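Local coordinates for cell division control protein Cdc48 (Mycobacterium smegmatis, PDB 5E7P) that binds ADP and, as a Cdc48-type AAA ATPase, probably binds and hydrolyses ATP, at residues Gly38-Ile52 and Val69-Leu83. Numbering follows the deposited sequence.
Sequences GVVRLHPEVLAALGI and VAGVAGPGVPAGTAL
The His43 imidazole is sandwiched between Ala79 and Pro44: Ala79 CB sits over one face, toward the rim, as a CH-pi contact 4.0 Å from the ring centroid and 18° off the ring normal, while Pro44 CD covers the opposite face, also toward the rim. At the edge, Val77 O lies in the ring plane by CD2. His43 occupies the N-cap position of helix 44-50, and its ND1 accepts the capping bond from Glu45 N (3.0 Å) in the ring plane, which fixes the ring's rotation; with CG opposite the backbone N (chi1 -165°), the ring is directed onto Ala79 and this N-H. A water accepts from His43 N and donates to Ala79 O and Thr81 O, tying the cap to the type I turn from Pro78 to Thr81.

The second flat group, the Arg41 guanidinium, has Val39 CG1 over one face, toward the rim. NH1 donates to Val72 O (2.9 Å), but the bond is bent, 130° at the hydrogen, and enters above the carbonyl plane. The stronger partner is Asp34, in a salt bridge to NH2.

Strand 39-42 lies within the Cdc48 N-terminal domain, of the double-psi beta-barrel clan. It runs parallel to strand 69-72, with Gly71 N bonded to Val40 O (2.8 Å) and Leu42 N to Gly71 O (2.9 Å). A single antiparallel bridge, Arg41 N donating to Leu83 O and Leu83 N to Arg41 O, joins it to strand 81-84; these are the sheet's two outermost strands, so the bridge closes it as in a barrel. The CB atoms of Arg41 and Leu83 stand 3.6 Å apart.

Leu42 packs CD1 on Ala70 CB and CD2 on Ala82 CB. Leu47 CD2 reaches Ala70 CB (3.8 Å), and the Leu47 and Val72 side chains cross at about a right angle, CD1 against CG2.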
ATOM      1  N   GLY A  38     -14.391 -10.031   8.931  1.00 53.30           N
ATOM      2  CA  GLY A  38     -14.380  -9.725   7.513  1.00 49.26           C
ATOM      3  C   GLY A  38     -13.554 -10.702   6.700  1.00 45.52           C
ATOM      4  O   GLY A  38     -12.972 -10.337   5.680  1.00 43.78           O
ATOM      5  N   VAL A  39     -13.510 -11.952   7.148  1.00 44.59           N
ATOM      6  CA  VAL A  39     -12.687 -12.964   6.496  1.00 44.38           C
ATOM      7  C   VAL A  39     -13.492 -14.200   6.105  1.00 45.27           C
ATOM      8  O   VAL A  39     -14.186 -14.787   6.934  1.00 48.22           O
ATOM      9  CB  VAL A  39     -11.503 -13.389   7.398  1.00 45.08           C
ATOM     10  CG1 VAL A  39     -10.808 -14.620   6.828  1.00 44.80           C
ATOM     11  CG2 VAL A  39     -10.517 -12.235   7.573  1.00 43.07           C
ATOM     12  N   VAL A  40     -13.394 -14.586   4.837  1.00 43.88           N
ATOM     13  CA  VAL A  40     -14.014 -15.816   4.354  1.00 43.57           C
ATOM     14  C   VAL A  40     -12.933 -16.849   4.011  1.00 43.10           C
ATOM     15  O   VAL A  40     -11.939 -16.526   3.360  1.00 41.88           O
ATOM     16  CB  VAL A  40     -14.933 -15.547   3.137  1.00 41.55           C
ATOM     17  CG1 VAL A  40     -14.174 -14.818   2.035  1.00 39.33           C
ATOM     18  CG2 VAL A  40     -15.540 -16.843   2.617  1.00 42.07           C
ATOM     19  N   ARG A  41     -13.122 -18.084   4.469  1.00 44.47           N
ATOM     20  CA  ARG A  41     -12.118 -19.130   4.289  1.00 43.92           C
ATOM     21  C   ARG A  41     -12.321 -19.939   3.004  1.00 44.85           C
ATOM     22  O   ARG A  41     -13.344 -20.602   2.821  1.00 43.86           O
ATOM     23  CB  ARG A  41     -12.087 -20.062   5.503  1.00 44.16           C
ATOM     24  CG  ARG A  41     -11.615 -19.411   6.794  1.00 42.58           C
ATOM     25  CD  ARG A  41     -10.119 -19.142   6.766  1.00 41.46           C
ATOM     26  NE  ARG A  41      -9.676 -18.399   7.944  1.00 42.03           N
ATOM     27  CZ  ARG A  41      -8.485 -17.817   8.057  1.00 41.50           C
ATOM     28  NH1 ARG A  41      -7.609 -17.889   7.064  1.00 39.99           N
ATOM     29  NH2 ARG A  41      -8.169 -17.156   9.164  1.00 41.14           N
ATOM     30  N   LEU A  42     -11.327 -19.882   2.123  1.00 45.34           N
ATOM     31  CA  LEU A  42     -11.382 -20.587   0.850  1.00 46.18           C
ATOM     32  C   LEU A  42     -10.215 -21.556   0.707  1.00 48.38           C
ATOM     33  O   LEU A  42      -9.117 -21.296   1.199  1.00 49.30           O
ATOM     34  CB  LEU A  42     -11.362 -19.588  -0.308  1.00 44.81           C
ATOM     35  CG  LEU A  42     -12.547 -18.627  -0.415  1.00 43.77           C
ATOM     36  CD1 LEU A  42     -12.282 -17.557  -1.462  1.00 40.94           C
ATOM     37  CD2 LEU A  42     -13.812 -19.397  -0.742  1.00 44.39           C
ATOM     38  N   HIS A  43     -10.460 -22.673   0.034  1.00 49.35           N
ATOM     39  CA  HIS A  43      -9.402 -23.619  -0.288  1.00 49.34           C
ATOM     40  C   HIS A  43      -8.435 -22.954  -1.261  1.00 47.26           C
ATOM     41  O   HIS A  43      -8.848 -22.154  -2.098  1.00 45.15           O
ATOM     42  CB  HIS A  43      -9.999 -24.880  -0.913  1.00 52.34           C
ATOM     43  CG  HIS A  43      -9.053 -26.039  -0.965  1.00 56.97           C
ATOM     44  ND1 HIS A  43      -8.110 -26.186  -1.957  1.00 58.28           N
ATOM     45  CD2 HIS A  43      -8.907 -27.107  -0.144  1.00 58.99           C
ATOM     46  CE1 HIS A  43      -7.421 -27.294  -1.745  1.00 59.39           C
ATOM     47  NE2 HIS A  43      -7.885 -27.870  -0.652  1.00 60.20           N
ATOM     48  N   PRO A  44      -7.137 -23.266  -1.142  1.00 48.84           N
ATOM     49  CA  PRO A  44      -6.128 -22.695  -2.041  1.00 47.85           C
ATOM     50  C   PRO A  44      -6.417 -22.961  -3.519  1.00 47.63           C
ATOM     51  O   PRO A  44      -6.056 -22.144  -4.367  1.00 47.19           O
ATOM     52  CB  PRO A  44      -4.847 -23.414  -1.620  1.00 47.99           C
ATOM     53  CG  PRO A  44      -5.062 -23.732  -0.183  1.00 49.57           C
ATOM     54  CD  PRO A  44      -6.526 -24.041  -0.047  1.00 50.03           C
ATOM     55  N   GLU A  45      -7.055 -24.088  -3.820  1.00 47.17           N
ATOM     56  CA  GLU A  45      -7.391 -24.412  -5.201  1.00 47.92           C
ATOM     57  C   GLU A  45      -8.414 -23.427  -5.765  1.00 44.82           C
ATOM     58  O   GLU A  45      -8.394 -23.112  -6.956  1.00 43.28           O
ATOM     59  CB  GLU A  45      -7.908 -25.846  -5.323  1.00 51.29           C
ATOM     60  CG  GLU A  45      -8.173 -26.267  -6.756  1.00 52.77           C
ATOM     61  CD  GLU A  45      -8.507 -27.735  -6.885  1.00 56.50           C
ATOM     62  OE1 GLU A  45      -8.537 -28.439  -5.853  1.00 59.77           O
ATOM     63  OE2 GLU A  45      -8.734 -28.185  -8.026  1.00 56.25           O
ATOM     64  N   VAL A  46      -9.300 -22.940  -4.902  1.00 42.92           N
ATOM     65  CA  VAL A  46     -10.262 -21.916  -5.292  1.00 42.56           C
ATOM     66  C   VAL A  46      -9.533 -20.616  -5.619  1.00 41.89           C
ATOM     67  O   VAL A  46      -9.820 -19.970  -6.626  1.00 40.26           O
ATOM     68  CB  VAL A  46     -11.303 -21.663  -4.184  1.00 42.23           C
ATOM     69  CG1 VAL A  46     -12.243 -20.533  -4.578  1.00 40.37           C
ATOM     70  CG2 VAL A  46     -12.083 -22.934  -3.896  1.00 43.46           C
ATOM     71  N   LEU A  47      -8.583 -20.249  -4.764  1.00 42.46           N
ATOM     72  CA  LEU A  47      -7.767 -19.059  -4.977  1.00 40.43           C
ATOM     73  C   LEU A  47      -7.021 -19.149  -6.302  1.00 40.15           C
ATOM     74  O   LEU A  47      -6.925 -18.170  -7.043  1.00 40.00           O
ATOM     75  CB  LEU A  47      -6.771 -18.877  -3.830  1.00 40.40           C
ATOM     76  CG  LEU A  47      -7.337 -18.640  -2.429  1.00 41.69           C
ATOM     77  CD1 LEU A  47      -6.205 -18.522  -1.415  1.00 41.28           C
ATOM     78  CD2 LEU A  47      -8.215 -17.398  -2.400  1.00 41.10           C
ATOM     79  N   ALA A  48      -6.498 -20.334  -6.597  1.00 40.00           N
ATOM     80  CA  ALA A  48      -5.781 -20.564  -7.844  1.00 39.71           C
ATOM     81  C   ALA A  48      -6.727 -20.509  -9.047  1.00 41.64           C
ATOM     82  O   ALA A  48      -6.411 -19.900 -10.068  1.00 43.85           O
ATOM     83  CB  ALA A  48      -5.051 -21.896  -7.793  1.00 38.84           C
ATOM     84  N   ALA A  49      -7.889 -21.140  -8.915  1.00 40.82           N
ATOM     85  CA  ALA A  49      -8.874 -21.183  -9.995  1.00 40.50           C
ATOM     86  C   ALA A  49      -9.449 -19.803 -10.296  1.00 39.84           C
ATOM     87  O   ALA A  49      -9.751 -19.481 -11.446  1.00 42.57           O
ATOM     88  CB  ALA A  49      -9.995 -22.157  -9.652  1.00 40.04           C
ATOM     89  N   LEU A  50      -9.602 -18.994  -9.255  1.00 36.33           N
ATOM     90  CA  LEU A  50     -10.142 -17.651  -9.412  1.00 35.35           C
ATOM     91  C   LEU A  50      -9.088 -16.657  -9.895  1.00 37.91           C
ATOM     92  O   LEU A  50      -9.420 -15.590 -10.412  1.00 38.67           O
ATOM     93  CB  LEU A  50     -10.769 -17.170  -8.103  1.00 34.22           C
ATOM     94  CG  LEU A  50     -12.051 -17.893  -7.688  1.00 36.27           C
ATOM     95  CD1 LEU A  50     -12.582 -17.319  -6.381  1.00 37.35           C
ATOM     96  CD2 LEU A  50     -13.103 -17.804  -8.794  1.00 35.07           C
ATOM     97  N   GLY A  51      -7.818 -17.009  -9.724  1.00 40.84           N
ATOM     98  CA  GLY A  51      -6.727 -16.162 -10.172  1.00 40.75           C
ATOM     99  C   GLY A  51      -6.328 -15.114  -9.151  1.00 40.05           C
ATOM    100  O   GLY A  51      -5.840 -14.041  -9.507  1.00 39.62           O
ATOM    101  N   ILE A  52      -6.532 -15.427  -7.876  1.00 40.04           N
ATOM    102  CA  ILE A  52      -6.209 -14.500  -6.800  1.00 39.43           C
ATOM    103  C   ILE A  52      -5.280 -15.127  -5.768  1.00 41.68           C
ATOM    104  O   ILE A  52      -5.115 -16.346  -5.725  1.00 43.21           O
ATOM    105  CB  ILE A  52      -7.476 -14.028  -6.073  1.00 36.21           C
ATOM    106  CG1 ILE A  52      -8.209 -15.226  -5.467  1.00 34.34           C
ATOM    107  CG2 ILE A  52      -8.376 -13.254  -7.022  1.00 35.28           C
ATOM    108  CD1 ILE A  52      -9.488 -14.857  -4.764  1.00 33.63           C
ATOM    109  N   VAL A  69     -12.754 -10.635   2.609  1.00 35.68           N
ATOM    110  CA  VAL A  69     -11.345 -10.893   2.343  1.00 32.56           C
ATOM    111  C   VAL A  69     -11.080 -12.394   2.305  1.00 33.89           C
ATOM    112  O   VAL A  69     -11.454 -13.123   3.227  1.00 36.53           O
ATOM    113  CB  VAL A  69     -10.445 -10.240   3.414  1.00 30.60           C
ATOM    114  CG1 VAL A  69      -8.977 -10.597   3.185  1.00 29.27           C
ATOM    115  CG2 VAL A  69     -10.641  -8.731   3.419  1.00 27.74           C
ATOM    116  N   ALA A  70     -10.440 -12.857   1.237  1.00 32.75           N
ATOM    117  CA  ALA A  70     -10.144 -14.278   1.099  1.00 33.36           C
ATOM    118  C   ALA A  70      -8.997 -14.704   2.006  1.00 35.90           C
ATOM    119  O   ALA A  70      -7.858 -14.270   1.832  1.00 36.20           O
ATOM    120  CB  ALA A  70      -9.836 -14.633  -0.347  1.00 30.45           C
ATOM    121  N   GLY A  71      -9.310 -15.551   2.979  1.00 38.18           N
ATOM    122  CA  GLY A  71      -8.298 -16.157   3.820  1.00 37.24           C
ATOM    123  C   GLY A  71      -8.208 -17.638   3.509  1.00 37.90           C
ATOM    124  O   GLY A  71      -9.213 -18.264   3.177  1.00 36.60           O
ATOM    125  N   VAL A  72      -7.007 -18.201   3.603  1.00 39.44           N
ATOM    126  CA  VAL A  72      -6.813 -19.612   3.294  1.00 42.04           C
ATOM    127  C   VAL A  72      -7.466 -20.506   4.347  1.00 45.91           C
ATOM    128  O   VAL A  72      -7.252 -20.330   5.548  1.00 47.05           O
ATOM    129  CB  VAL A  72      -5.319 -19.965   3.155  1.00 43.53           C
ATOM    130  CG1 VAL A  72      -5.139 -21.466   2.977  1.00 46.96           C
ATOM    131  CG2 VAL A  72      -4.706 -19.212   1.984  1.00 41.60           C
ATOM    132  N   ALA A  73      -8.272 -21.458   3.885  1.00 48.30           N
ATOM    133  CA  ALA A  73      -8.956 -22.385   4.777  1.00 52.05           C
ATOM    134  C   ALA A  73      -7.974 -23.372   5.387  1.00 55.09           C
ATOM    135  O   ALA A  73      -7.006 -23.778   4.743  1.00 53.63           O
ATOM    136  CB  ALA A  73     -10.053 -23.125   4.030  1.00 52.94           C
ATOM    137  N   GLY A  74      -8.228 -23.755   6.634  1.00 58.92           N
ATOM    138  CA  GLY A  74      -7.402 -24.738   7.307  1.00 62.02           C
ATOM    139  C   GLY A  74      -7.636 -26.126   6.748  1.00 64.64           C
ATOM    140  O   GLY A  74      -8.486 -26.309   5.875  1.00 65.44           O
ATOM    141  N   PRO A  75      -6.880 -27.114   7.243  1.00 66.70           N
ATOM    142  CA  PRO A  75      -7.053 -28.501   6.798  1.00 68.48           C
ATOM    143  C   PRO A  75      -8.414 -29.043   7.218  1.00 69.06           C
ATOM    144  O   PRO A  75      -8.953 -28.624   8.242  1.00 70.35           O
ATOM    145  CB  PRO A  75      -5.933 -29.246   7.529  1.00 69.54           C
ATOM    146  CG  PRO A  75      -5.631 -28.401   8.720  1.00 69.57           C
ATOM    147  CD  PRO A  75      -5.830 -26.986   8.267  1.00 67.51           C
ATOM    148  N   GLY A  76      -8.962 -29.961   6.431  1.00 67.95           N
ATOM    149  CA  GLY A  76     -10.261 -30.531   6.732  1.00 68.44           C
ATOM    150  C   GLY A  76     -11.377 -29.807   6.007  1.00 67.05           C
ATOM    151  O   GLY A  76     -12.556 -30.119   6.189  1.00 68.91           O
ATOM    152  N   VAL A  77     -11.007 -28.831   5.184  1.00 62.72           N
ATOM    153  CA  VAL A  77     -11.982 -28.098   4.385  1.00 58.20           C
ATOM    154  C   VAL A  77     -11.786 -28.389   2.902  1.00 55.72           C
ATOM    155  O   VAL A  77     -10.821 -27.923   2.293  1.00 54.09           O
ATOM    156  CB  VAL A  77     -11.894 -26.580   4.626  1.00 54.81           C
ATOM    157  CG1 VAL A  77     -12.972 -25.854   3.832  1.00 51.13           C
ATOM    158  CG2 VAL A  77     -12.018 -26.271   6.109  1.00 55.65           C
ATOM    159  N   PRO A  78     -12.707 -29.170   2.319  1.00 54.59           N
ATOM    160  CA  PRO A  78     -12.644 -29.558   0.906  1.00 52.84           C
ATOM    161  C   PRO A  78     -12.730 -28.348  -0.016  1.00 50.51           C
ATOM    162  O   PRO A  78     -13.265 -27.314   0.382  1.00 48.62           O
ATOM    163  CB  PRO A  78     -13.878 -30.451   0.732  1.00 54.64           C
ATOM    164  CG  PRO A  78     -14.798 -30.057   1.840  1.00 55.58           C
ATOM    165  CD  PRO A  78     -13.902 -29.711   2.986  1.00 55.93           C
ATOM    166  N   ALA A  79     -12.215 -28.490  -1.234  1.00 50.95           N
ATOM    167  CA  ALA A  79     -12.144 -27.385  -2.188  1.00 49.47           C
ATOM    168  C   ALA A  79     -13.506 -26.786  -2.537  1.00 49.29           C
ATOM    169  O   ALA A  79     -13.598 -25.618  -2.907  1.00 47.91           O
ATOM    170  CB  ALA A  79     -11.413 -27.823  -3.453  1.00 48.11           C
ATOM    171  N   GLY A  80     -14.561 -27.585  -2.413  1.00 50.96           N
ATOM    172  CA  GLY A  80     -15.895 -27.136  -2.765  1.00 50.60           C
ATOM    173  C   GLY A  80     -16.636 -26.445  -1.636  1.00 50.48           C
ATOM    174  O   GLY A  80     -17.834 -26.186  -1.739  1.00 51.99           O
ATOM    175  N   THR A  81     -15.926 -26.135  -0.555  1.00 48.89           N
ATOM    176  CA  THR A  81     -16.552 -25.517   0.609  1.00 49.07           C
ATOM    177  C   THR A  81     -15.931 -24.168   0.976  1.00 48.67           C
ATOM    178  O   THR A  81     -14.709 -24.031   1.064  1.00 47.53           O
ATOM    179  CB  THR A  81     -16.499 -26.450   1.837  1.00 51.21           C
ATOM    180  OG1 THR A  81     -17.267 -27.631   1.579  1.00 54.99           O
ATOM    181  CG2 THR A  81     -17.059 -25.749   3.066  1.00 50.26           C
ATOM    182  N   ALA A  82     -16.788 -23.171   1.183  1.00 47.98           N
ATOM    183  CA  ALA A  82     -16.356 -21.873   1.675  1.00 45.64           C
ATOM    184  C   ALA A  82     -16.873 -21.671   3.094  1.00 49.71           C
ATOM    185  O   ALA A  82     -18.023 -21.992   3.391  1.00 49.97           O
ATOM    186  CB  ALA A  82     -16.859 -20.771   0.770  1.00 42.23           C
ATOM    187  N   LEU A  83     -16.021 -21.150   3.972  1.00 53.12           N
ATOM    188  CA  LEU A  83     -16.421 -20.888   5.351  1.00 56.01           C
ATOM    189  C   LEU A  83     -16.768 -19.421   5.555  1.00 55.64           C
ATOM    190  O   LEU A  83     -15.927 -18.538   5.377  1.00 54.70           O
ATOM    191  CB  LEU A  83     -15.327 -21.311   6.332  1.00 58.18           C
ATOM    192  CG  LEU A  83     -15.036 -22.807   6.414  1.00 61.10           C
ATOM    193  CD1 LEU A  83     -14.050 -23.092   7.537  1.00 62.66           C
ATOM    194  CD2 LEU A  83     -16.323 -23.589   6.613  1.00 62.74           C
TER
HETATM  195  O   HOH W   1     -15.015 -17.283   7.523  1.00 44.61           O
HETATM  196  O   HOH W   2     -13.169 -23.628  -0.840  1.00 55.86           O